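Local coordinates for intimin (Escherichia coli, PDB 1F00), which mediates adhesion of enteropathogenic Escherichia coli to host cells, binding its receptor Tir probably through this C-terminal region, at residues 39-44 against 61-66; 136-141 against 146-151; 201-204 against 209-212; 222-225 against 229-232. All blocks are in the same frame, centred on the assembly; numbering follows the deposited sequence.

Contact 1: 39-44 against 61-66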
loop_
_atom_site.group_PDB
_atom_site.type_symbol
_atom_site.label_atom_id
_atom_site.label_comp_id
_atom_site.label_asym_id
_atom_site.label_seq_id
_atom_site.Cartn_x
_atom_site.Cartn_y
_atom_site.Cartn_z
ATOM N N VAL A 39 38.893 22.909 6.745
ATOM C CA VAL A 39 38.042 22.309 7.760
ATOM C C VAL A 39 37.951 20.809 7.485
ATOM O O VAL A 39 37.801 20.386 6.335
ATOM C CB VAL A 39 36.621 22.921 7.736
ATOM C CG1 VAL A 39 35.717 22.190 8.720
ATOM C CG2 VAL A 39 36.690 24.397 8.081
ATOM N N THR A 40 38.057 20.008 8.537
ATOM C CA THR A 40 37.986 18.562 8.394
ATOM C C THR A 40 36.735 17.987 9.057
ATOM O O THR A 40 36.421 18.300 10.212
ATOM C CB THR A 40 39.242 17.883 8.977
ATOM O OG1 THR A 40 39.024 16.469 9.080
ATOM C CG2 THR A 40 39.565 18.449 10.336
ATOM N N PHE A 41 36.023 17.146 8.311
ATOM C CA PHE A 41 34.797 16.533 8.799
ATOM C C PHE A 41 34.936 15.050 9.094
ATOM O O PHE A 41 35.783 14.355 8.530
ATOM C CB PHE A 41 33.665 16.717 7.785
ATOM C CG PHE A 41 33.368 18.147 7.455
ATOM C CD1 PHE A 41 34.195 18.863 6.601
ATOM C CD2 PHE A 41 32.246 18.770 7.978
ATOM C CE1 PHE A 41 33.903 20.184 6.268
ATOM C CE2 PHE A 41 31.947 20.088 7.651
ATOM C CZ PHE A 41 32.776 20.796 6.794
ATOM N N THR A 42 34.075 14.575 9.981
ATOM C CA THR A 42 34.057 13.177 10.366
ATOM C C THR A 42 32.610 12.815 10.658
ATOM O O THR A 42 31.803 13.682 11.000
ATOM C CB THR A 42 34.920 12.931 11.623
ATOM O OG1 THR A 42 34.492 13.797 12.682
ATOM C CG2 THR A 42 36.383 13.194 11.319
ATOM N N THR A 43 32.274 11.542 10.503
ATOM C CA THR A 43 30.910 11.109 10.758
ATOM C C THR A 43 30.889 9.819 11.540
ATOM O O THR A 43 31.824 9.024 11.470
ATOM C CB THR A 43 30.133 10.868 9.451
ATOM O OG1 THR A 43 30.332 11.972 8.563
ATOM C CG2 THR A 43 28.648 10.737 9.743
ATOM N N THR A 44 29.810 9.609 12.284
ATOM C CA THR A 44 29.653 8.392 13.057
ATOM C C THR A 44 28.939 7.348 12.197
ATOM O O THR A 44 28.872 6.177 12.565
ATOM C CB THR A 44 28.822 8.643 14.322
ATOM O OG1 THR A 44 27.509 9.082 13.952
ATOM C CG2 THR A 44 29.489 9.706 15.188
ATOM N N ALA A 61 32.142 26.616 4.221
ATOM C CA ALA A 61 32.709 25.344 3.777
ATOM C C ALA A 61 31.545 24.359 3.746
ATOM O O ALA A 61 30.679 24.382 4.623
ATOM C CB ALA A 61 33.776 24.870 4.746
ATOM N N LYS A 62 31.527 23.484 2.749
ATOM C CA LYS A 62 30.424 22.545 2.608
ATOM C C LYS A 62 30.830 21.130 2.213
ATOM O O LYS A 62 31.798 20.932 1.486
ATOM C CB LYS A 62 29.445 23.115 1.580
ATOM C CG LYS A 62 28.420 22.151 1.031
ATOM C CD LYS A 62 27.633 22.794 -0.111
ATOM C CE LYS A 62 26.702 23.906 0.375
ATOM N NZ LYS A 62 27.410 25.048 1.023
ATOM N N VAL A 63 30.076 20.152 2.709
ATOM C CA VAL A 63 30.304 18.738 2.409
ATOM C C VAL A 63 28.960 18.008 2.462
ATOM O O VAL A 63 28.012 18.496 3.077
ATOM C CB VAL A 63 31.262 18.083 3.422
ATOM C CG1 VAL A 63 32.627 18.751 3.358
ATOM C CG2 VAL A 63 30.679 18.177 4.826
ATOM N N THR A 64 28.878 16.849 1.814
ATOM C CA THR A 64 27.640 16.074 1.799
ATOM C C THR A 64 27.819 14.703 2.438
ATOM O O THR A 64 28.919 14.147 2.447
ATOM C CB THR A 64 27.114 15.881 0.363
ATOM O OG1 THR A 64 28.118 15.243 -0.432
ATOM C CG2 THR A 64 26.753 17.220 -0.256
ATOM N N LEU A 65 26.725 14.163 2.968
ATOM C CA LEU A 65 26.734 12.863 3.633
ATOM C C LEU A 65 25.657 11.947 3.047
ATOM O O LEU A 65 24.530 12.378 2.810
ATOM C CB LEU A 65 26.466 13.050 5.134
ATOM C CG LEU A 65 26.698 11.940 6.172
ATOM C CD1 LEU A 65 25.953 12.310 7.445
ATOM C CD2 LEU A 65 26.202 10.598 5.686
ATOM N N THR A 66 26.015 10.687 2.824
ATOM C CA THR A 66 25.081 9.687 2.309
ATOM C C THR A 66 25.279 8.432 3.152
ATOM O O THR A 66 26.247 8.343 3.911
ATOM C CB THR A 66 25.366 9.341 0.838
ATOM O OG1 THR A 66 26.668 8.754 0.729
ATOM C CG2 THR A 66 25.312 10.593 -0.022
#
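Strand 39-43 and strand 61-66 run in nearly the same direction, their axes inclined at -24° and 8.8 Å apart at the closest approach, with Val-39, Phe-41 and Thr-43 facing Ala-61, Val-63 and Leu-65. No hydrogen bond crosses this gap. Side chains fill it, as expected of two sheets packed face to face. The central pair is Phe-41 and Val-63, which approach from opposite directions. Phe-41 has CG beside its backbone N (chi1 -58°), and one face of its ring is turned to the valine. Val-63 CG2 sits over the middle of that face, 3.6 Å from the ring centroid of Phe-41 and close to the ring normal, forming a CH-pi contact. The other methyl, Val-63 CG1, covers the rim of the same face, 3.5 Å from Phe-41 CE1. A branched residue suits this place because its two methyls spread over a flat ring. Towards one end the strands come nearer and the side chains are smaller: Val-39 CG2 lies 4.5 Å from the single methyl CB of Ala-61. At the other end Thr-43 and Leu-65 meet tip to tip, Thr-43 CG2 being 3.9 Å from Leu-65 CD1. Threonine turns its apolar branch, not its hydroxyl, to the leucine. Here lies the interior of an immunoglobulin-like beta-sandwich. Strand 38-43 is hydrogen-bonded to strands 52-54 and 71-79 in one sheet, strand 60-66 pairs with 21-29 and 47-48 in the other, and Phe-41 and Thr-43 also touch Leu-48 of strand 47-48.

Contact 2: 136-141 against 146-151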
loop_
_atom_site.group_PDB
_atom_site.type_symbol
_atom_site.label_atom_id
_atom_site.label_comp_id
_atom_site.label_asym_id
_atom_site.label_seq_id
_atom_site.Cartn_x
_atom_site.Cartn_y
_atom_site.Cartn_z
ATOM N N TYR A 136 3.375 5.021 9.081
ATOM C CA TYR A 136 2.704 5.119 7.787
ATOM C C TYR A 136 1.300 5.725 7.731
ATOM O O TYR A 136 0.518 5.623 8.675
ATOM C CB TYR A 136 2.640 3.722 7.160
ATOM C CG TYR A 136 3.933 2.939 7.250
ATOM C CD1 TYR A 136 5.138 3.507 6.847
ATOM C CD2 TYR A 136 3.949 1.620 7.723
ATOM C CE1 TYR A 136 6.327 2.794 6.909
ATOM C CE2 TYR A 136 5.140 0.895 7.787
ATOM C CZ TYR A 136 6.326 1.493 7.378
ATOM O OH TYR A 136 7.517 0.804 7.429
ATOM N N THR A 137 0.991 6.337 6.590
ATOM C CA THR A 137 -0.316 6.933 6.329
ATOM C C THR A 137 -0.663 6.515 4.900
ATOM O O THR A 137 0.118 6.763 3.980
ATOM C CB THR A 137 -0.270 8.467 6.402
ATOM O OG1 THR A 137 0.189 8.868 7.700
ATOM C CG2 THR A 137 -1.656 9.050 6.166
ATOM N N TRP A 138 -1.824 5.892 4.716
ATOM C CA TRP A 138 -2.233 5.413 3.392
ATOM C C TRP A 138 -3.325 6.242 2.715
ATOM O O TRP A 138 -4.098 6.936 3.369
ATOM C CB TRP A 138 -2.722 3.962 3.486
ATOM C CG TRP A 138 -1.742 3.006 4.099
ATOM C CD1 TRP A 138 -1.424 2.882 5.425
ATOM C CD2 TRP A 138 -0.947 2.042 3.403
ATOM N NE1 TRP A 138 -0.478 1.895 5.595
ATOM C CE2 TRP A 138 -0.167 1.363 4.369
ATOM C CE3 TRP A 138 -0.816 1.687 2.052
ATOM C CZ2 TRP A 138 0.731 0.348 4.028
ATOM C CZ3 TRP A 138 0.079 0.679 1.710
ATOM C CH2 TRP A 138 0.840 0.021 2.695
ATOM N N ARG A 139 -3.389 6.153 1.392
ATOM C CA ARG A 139 -4.406 6.872 0.644
ATOM C C ARG A 139 -4.645 6.172 -0.679
ATOM O O ARG A 139 -3.813 5.391 -1.141
ATOM C CB ARG A 139 -3.971 8.319 0.380
ATOM C CG ARG A 139 -2.844 8.480 -0.650
ATOM C CD ARG A 139 -2.586 9.961 -0.935
ATOM N NE ARG A 139 -1.713 10.192 -2.087
ATOM C CZ ARG A 139 -0.382 10.175 -2.050
ATOM N NH1 ARG A 139 0.257 9.931 -0.911
ATOM N NH2 ARG A 139 0.313 10.434 -3.155
ATOM N N SER A 140 -5.793 6.449 -1.277
ATOM C CA SER A 140 -6.146 5.874 -2.566
ATOM C C SER A 140 -6.387 7.028 -3.516
ATOM O O SER A 140 -7.036 8.002 -3.150
ATOM C CB SER A 140 -7.423 5.044 -2.470
ATOM O OG SER A 140 -7.871 4.694 -3.771
ATOM N N ALA A 141 -5.859 6.915 -4.729
ATOM C CA ALA A 141 -6.040 7.957 -5.730
ATOM C C ALA A 141 -7.508 8.031 -6.164
ATOM O O ALA A 141 -7.970 9.059 -6.659
ATOM C CB ALA A 141 -5.134 7.686 -6.937
ATOM N N ALA A 146 -11.300 1.672 -5.171
ATOM C CA ALA A 146 -10.849 0.960 -3.989
ATOM C C ALA A 146 -10.487 1.977 -2.919
ATOM O O ALA A 146 -9.843 2.988 -3.207
ATOM C CB ALA A 146 -9.633 0.093 -4.328
ATOM N N SER A 147 -10.917 1.718 -1.688
ATOM C CA SER A 147 -10.618 2.620 -0.584
ATOM C C SER A 147 -9.602 1.950 0.329
ATOM O O SER A 147 -9.428 0.729 0.283
ATOM C CB SER A 147 -11.895 2.962 0.203
ATOM O OG SER A 147 -12.482 1.809 0.788
ATOM N N VAL A 148 -8.913 2.745 1.141
ATOM C CA VAL A 148 -7.920 2.196 2.053
ATOM C C VAL A 148 -7.975 2.875 3.415
ATOM O O VAL A 148 -8.142 4.092 3.505
ATOM C CB VAL A 148 -6.492 2.347 1.483
ATOM C CG1 VAL A 148 -6.118 3.827 1.372
ATOM C CG2 VAL A 148 -5.498 1.606 2.373
ATOM N N ASP A 149 -7.854 2.079 4.474
ATOM C CA ASP A 149 -7.855 2.614 5.832
ATOM C C ASP A 149 -6.536 3.365 5.988
ATOM O O ASP A 149 -5.458 2.769 5.917
ATOM C CB ASP A 149 -7.952 1.472 6.848
ATOM C CG ASP A 149 -7.989 1.967 8.285
ATOM O OD1 ASP A 149 -6.962 2.492 8.761
ATOM O OD2 ASP A 149 -9.047 1.834 8.935
ATOM N N ALA A 150 -6.632 4.678 6.192
ATOM C CA ALA A 150 -5.461 5.544 6.310
ATOM C C ALA A 150 -4.380 5.081 7.287
ATOM O O ALA A 150 -3.198 5.370 7.093
ATOM C CB ALA A 150 -5.905 6.961 6.662
ATOM N N SER A 151 -4.777 4.357 8.327
ATOM C CA SER A 151 -3.825 3.881 9.322
ATOM C C SER A 151 -3.347 2.438 9.158
ATOM O O SER A 151 -2.155 2.161 9.297
ATOM C CB SER A 151 -4.421 4.055 10.727
ATOM O OG SER A 151 -3.561 3.513 11.716
HETATM O O HOH W 1 -0.441 3.808 10.656
HETATM O O HOH W 2 0.243 0.800 8.335
HETATM O O HOH W 3 -7.126 6.991 3.255
#
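At the margin of an immunoglobulin-like sandwich, strand 136-140 and segment 146-151 run antiparallel, joined by few direct bonds: Trp-138 N donates to Ala-150 O at 2.8 Å, nearly straight (167°). The same oxygen lies at the indole edge, in its plane, and also receives a CA-H...O contact from Thr-137. Ser-140 makes the other direct bond. Its OG, turned anti to the backbone N (chi1 170°), reaches Ala-146 O at 2.7 Å, nearly along the C=O axis, and also accepts from Asn-142 N, so one small hydroxyl donates across the contact and accepts from the turn that follows its own strand. Between these bonds Val-148 wedges in, with CG1 3.4 Å from Arg-139 C and CG2 3.8 Å from Trp-138 CB. Waters bridge the rest: one links Tyr-136 O to Ser-151 O, a second Trp-138 NE1 to Ser-151 O, a third Trp-138 O to Val-148 O. Asp-149 OD1 accepts from Ser-151 N at 2.9 Å in an Asx turn that shapes the bend, and Ser-152 N is a further donor to it. Strand 136-140 pairs with 163-169 while 146-148 pairs with 154-157, and the indole of Trp-138 packs inward on Leu-127, Ala-129 and Val-167.

Contact 3: 201-204 against 209-212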
loop_
_atom_site.group_PDB
_atom_site.type_symbol
_atom_site.label_atom_id
_atom_site.label_comp_id
_atom_site.label_asym_id
_atom_site.label_seq_id
_atom_site.Cartn_x
_atom_site.Cartn_y
_atom_site.Cartn_z
ATOM N N ASN A 201 -33.147 -10.917 -14.094
ATOM C CA ASN A 201 -33.451 -9.518 -14.381
ATOM C C ASN A 201 -32.584 -8.559 -13.574
ATOM O O ASN A 201 -32.109 -7.554 -14.099
ATOM C CB ASN A 201 -34.929 -9.225 -14.122
ATOM C CG ASN A 201 -35.842 -9.960 -15.085
ATOM O OD1 ASN A 201 -35.490 -10.172 -16.249
ATOM N ND2 ASN A 201 -37.029 -10.338 -14.610
ATOM N N THR A 202 -32.383 -8.870 -12.297
ATOM C CA THR A 202 -31.563 -8.037 -11.429
ATOM C C THR A 202 -30.146 -7.908 -11.969
ATOM O O THR A 202 -29.567 -6.826 -11.950
ATOM C CB THR A 202 -31.511 -8.616 -10.011
ATOM O OG1 THR A 202 -32.825 -8.577 -9.448
ATOM C CG2 THR A 202 -30.557 -7.820 -9.127
ATOM N N CYS A 203 -29.583 -9.009 -12.454
ATOM C CA CYS A 203 -28.233 -8.964 -13.001
ATOM C C CYS A 203 -28.213 -8.144 -14.291
ATOM O O CYS A 203 -27.285 -7.370 -14.530
ATOM C CB CYS A 203 -27.721 -10.381 -13.265
ATOM S SG CYS A 203 -27.454 -11.342 -11.756
ATOM N N LYS A 204 -29.247 -8.306 -15.112
ATOM C CA LYS A 204 -29.339 -7.574 -16.371
ATOM C C LYS A 204 -29.434 -6.073 -16.116
ATOM O O LYS A 204 -28.825 -5.273 -16.830
ATOM C CB LYS A 204 -30.558 -8.039 -17.169
ATOM C CG LYS A 204 -30.731 -7.331 -18.502
ATOM C CD LYS A 204 -31.919 -7.888 -19.263
ATOM C CE LYS A 204 -32.057 -7.236 -20.630
ATOM N NZ LYS A 204 -33.103 -7.905 -21.454
ATOM N N LYS A 209 -24.398 -10.385 -15.515
ATOM C CA LYS A 209 -25.049 -11.657 -15.834
ATOM C C LYS A 209 -25.003 -12.580 -14.614
ATOM O O LYS A 209 -24.259 -12.327 -13.671
ATOM C CB LYS A 209 -24.318 -12.344 -16.995
ATOM C CG LYS A 209 -24.126 -11.473 -18.235
ATOM C CD LYS A 209 -23.377 -12.221 -19.330
ATOM C CE LYS A 209 -23.111 -11.323 -20.537
ATOM N NZ LYS A 209 -24.385 -10.747 -21.079
ATOM N N LEU A 210 -25.799 -13.647 -14.629
ATOM C CA LEU A 210 -25.781 -14.605 -13.528
ATOM C C LEU A 210 -24.481 -15.393 -13.655
ATOM O O LEU A 210 -23.869 -15.418 -14.728
ATOM C CB LEU A 210 -26.940 -15.606 -13.639
ATOM C CG LEU A 210 -28.333 -15.287 -13.086
ATOM C CD1 LEU A 210 -29.254 -16.470 -13.326
ATOM C CD2 LEU A 210 -28.241 -14.994 -11.606
ATOM N N PRO A 211 -24.023 -16.017 -12.556
ATOM C CA PRO A 211 -22.790 -16.797 -12.670
ATOM C C PRO A 211 -23.120 -17.849 -13.739
ATOM O O PRO A 211 -24.240 -18.355 -13.779
ATOM C CB PRO A 211 -22.646 -17.411 -11.279
ATOM C CG PRO A 211 -23.219 -16.342 -10.393
ATOM C CD PRO A 211 -24.459 -15.912 -11.150
ATOM N N SER A 212 -22.167 -18.175 -14.601
ATOM C CA SER A 212 -22.433 -19.152 -15.658
ATOM C C SER A 212 -22.537 -20.570 -15.130
ATOM O O SER A 212 -23.124 -21.442 -15.775
ATOM C CB SER A 212 -21.322 -19.118 -16.702
ATOM O OG SER A 212 -20.114 -19.597 -16.142
#
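The flat group is the peptide between Lys-209 and Leu-210, and the side chain of Cys-203 lies over one of its faces. Cys-203 CB stands above the carbonyl carbon, 3.7 Å from Lys-209 C, and the sulfur extends along the same face, SG being 3.9 Å from Lys-209 O. The backbone of Lys-209 is hydrogen-bonded to Val-281 of strand 276-281. On this same side of the peptide, Cys-203 SG meets one branch of Leu-210, CD2, at 3.7 Å. Leu-210 sends CG to the side of its own backbone N (chi1 -85°), which carries this methyl round to the sulfur although its CB does not point straight at segment 201-204. No hydrogen bond joins the two segments, so across them the contact is one of van der Waals packing. A slim, sulfur-bearing side chain suits a helix face against which main chain must lie closely, while leucine packs along Tyr-196, Ala-199 and Val-200. Cys-203 also touches Cys-280 on strand 276-281, consistent with the disulfide that ties the first helix to the last strand in C-type lectin-like folds. A loop laid between that helix and that strand, before helix 214-224 begins, fits the same fold.

Contact 4: 222-225 against 229-232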
loop_
_atom_site.group_PDB
_atom_site.type_symbol
_atom_site.label_atom_id
_atom_site.label_comp_id
_atom_site.label_asym_id
_atom_site.label_seq_id
_atom_site.Cartn_x
_atom_site.Cartn_y
_atom_site.Cartn_z
ATOM N N LYS A 222 -12.344 -19.582 -4.016
ATOM C CA LYS A 222 -10.945 -19.998 -4.055
ATOM C C LYS A 222 -10.020 -18.817 -3.761
ATOM O O LYS A 222 -9.049 -18.933 -3.007
ATOM C CB LYS A 222 -10.619 -20.569 -5.437
ATOM C CG LYS A 222 -9.199 -21.081 -5.589
ATOM C CD LYS A 222 -8.918 -21.536 -7.024
ATOM C CE LYS A 222 -9.945 -22.562 -7.503
ATOM N NZ LYS A 222 -10.031 -23.755 -6.610
ATOM N N ALA A 223 -10.335 -17.668 -4.342
ATOM C CA ALA A 223 -9.512 -16.484 -4.141
ATOM C C ALA A 223 -9.781 -15.737 -2.836
ATOM O O ALA A 223 -8.844 -15.299 -2.174
ATOM C CB ALA A 223 -9.686 -15.528 -5.323
ATOM N N TRP A 224 -11.049 -15.598 -2.461
ATOM C CA TRP A 224 -11.401 -14.850 -1.261
ATOM C C TRP A 224 -11.812 -15.613 -0.007
ATOM O O TRP A 224 -11.815 -15.041 1.081
ATOM C CB TRP A 224 -12.509 -13.847 -1.603
ATOM C CG TRP A 224 -12.095 -12.918 -2.674
ATOM C CD1 TRP A 224 -12.274 -13.078 -4.021
ATOM C CD2 TRP A 224 -11.324 -11.728 -2.508
ATOM N NE1 TRP A 224 -11.651 -12.054 -4.708
ATOM C CE2 TRP A 224 -11.062 -11.213 -3.801
ATOM C CE3 TRP A 224 -10.822 -11.046 -1.390
ATOM C CZ2 TRP A 224 -10.322 -10.048 -4.004
ATOM C CZ3 TRP A 224 -10.083 -9.887 -1.593
ATOM C CH2 TRP A 224 -9.840 -9.400 -2.891
ATOM N N GLY A 225 -12.161 -16.885 -0.147
ATOM C CA GLY A 225 -12.605 -17.638 1.014
ATOM C C GLY A 225 -14.024 -17.223 1.384
ATOM O O GLY A 225 -14.649 -16.437 0.668
ATOM N N LYS A 229 -16.413 -13.223 5.979
ATOM C CA LYS A 229 -15.213 -12.898 6.737
ATOM C C LYS A 229 -14.956 -11.415 6.498
ATOM O O LYS A 229 -14.170 -10.781 7.200
ATOM C CB LYS A 229 -14.020 -13.715 6.243
ATOM C CG LYS A 229 -14.005 -15.140 6.757
ATOM C CD LYS A 229 -13.773 -15.171 8.257
ATOM C CE LYS A 229 -13.756 -16.602 8.767
ATOM N NZ LYS A 229 -12.813 -17.441 7.972
ATOM N N TYR A 230 -15.636 -10.875 5.490
ATOM C CA TYR A 230 -15.504 -9.472 5.139
ATOM C C TYR A 230 -16.622 -8.653 5.774
ATOM O O TYR A 230 -17.785 -9.050 5.768
ATOM C CB TYR A 230 -15.489 -9.316 3.616
ATOM C CG TYR A 230 -14.369 -10.124 3.000
ATOM C CD1 TYR A 230 -14.601 -11.402 2.494
ATOM C CD2 TYR A 230 -13.054 -9.664 3.048
ATOM C CE1 TYR A 230 -13.545 -12.208 2.062
ATOM C CE2 TYR A 230 -11.995 -10.459 2.620
ATOM C CZ TYR A 230 -12.246 -11.731 2.134
ATOM O OH TYR A 230 -11.191 -12.529 1.765
ATOM N N GLU A 231 -16.231 -7.515 6.340
ATOM C CA GLU A 231 -17.133 -6.601 7.030
ATOM C C GLU A 231 -18.504 -6.453 6.386
ATOM O O GLU A 231 -19.533 -6.579 7.053
ATOM C CB GLU A 231 -16.463 -5.224 7.129
ATOM C CG GLU A 231 -17.231 -4.177 7.909
ATOM C CD GLU A 231 -17.505 -4.603 9.340
ATOM O OE1 GLU A 231 -16.639 -5.280 9.939
ATOM O OE2 GLU A 231 -18.583 -4.248 9.869
ATOM N N TYR A 232 -18.516 -6.195 5.085
ATOM C CA TYR A 232 -19.759 -5.994 4.355
ATOM C C TYR A 232 -20.768 -7.140 4.432
ATOM O O TYR A 232 -21.968 -6.899 4.464
ATOM C CB TYR A 232 -19.452 -5.702 2.886
ATOM C CG TYR A 232 -20.665 -5.331 2.067
ATOM C CD1 TYR A 232 -21.187 -4.038 2.097
ATOM C CD2 TYR A 232 -21.278 -6.267 1.236
ATOM C CE1 TYR A 232 -22.290 -3.686 1.304
ATOM C CE2 TYR A 232 -22.379 -5.927 0.446
ATOM C CZ TYR A 232 -22.874 -4.639 0.482
ATOM O OH TYR A 232 -23.930 -4.302 -0.329
#
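Tyr-230 reaches across to the end of helix 214-224, its CB pointing at Trp-224 and its ring set beside the backbone N (chi1 -57°). Moving outward along the ring, Tyr-230 CE1 and CZ both lie 3.5 Å from Trp-224 O; CE1 also nears Trp-224 CB, and CZ nears Trp-224 CE3. Last is the hydroxyl, where Tyr-230 OH donates to Trp-224 O at 2.7 Å. The carbonyl is met in its own plane, on a lone pair, at a C=O...donor angle of 131°, and the oxygen lies in turn at the edge of the phenol ring. A tyrosine suits the place because its ring packs among apolar side chains while its hydroxyl satisfies a carbonyl in the last turn of the helix. The hydroxyl also accepts from Gly-108 N, so two bonds fix it from different partners. Around this point the C-type lectin-like domain abuts the preceding immunoglobulin-like domain: Ile-106 and Leu-120 of the latter touch both rings. The rings themselves form an offset edge-to-face pair, the indole presenting its edge to the tyrosine face, with the six-membered ring of Trp-224 and the Tyr-230 ring centred 5.9 Å apart and their planes at 76°. The hydroxyl also sits in the plane of the indole, 3.5 Å from Trp-224 CE3 to Tyr-230 OH. Elsewhere on the indole, Trp-224 NE1 donates to Val-118 O. Gly-225 takes the chain out of the helix immediately after the tryptophan, with a positive phi that by itself favours glycine.

Overall arrangement
The four contacts follow one another in the chain of an elongated molecule; in space contact 4 lies between contacts 2 and 3, and contacts 1 and 3 are on opposite sides of the centre, their own centres about 68 Å apart. Contact 1 is core and wholly apolar, joining two sheets of one sandwich through side chains. Contact 2, in the next immunoglobulin-like domain, is a surface contact at sheet margins, where two direct bonds and three bridging waters join the segments. Contacts 3 and 4 share the lectin-like domain, each fastening a loop to the helix just before it, 196-205 or 214-224. Both are buried, yet contact 3 packs a cysteine on main chain and on a leucine, whereas contact 4 adds aromatic and hydrogen-bonding partners where two domains meet.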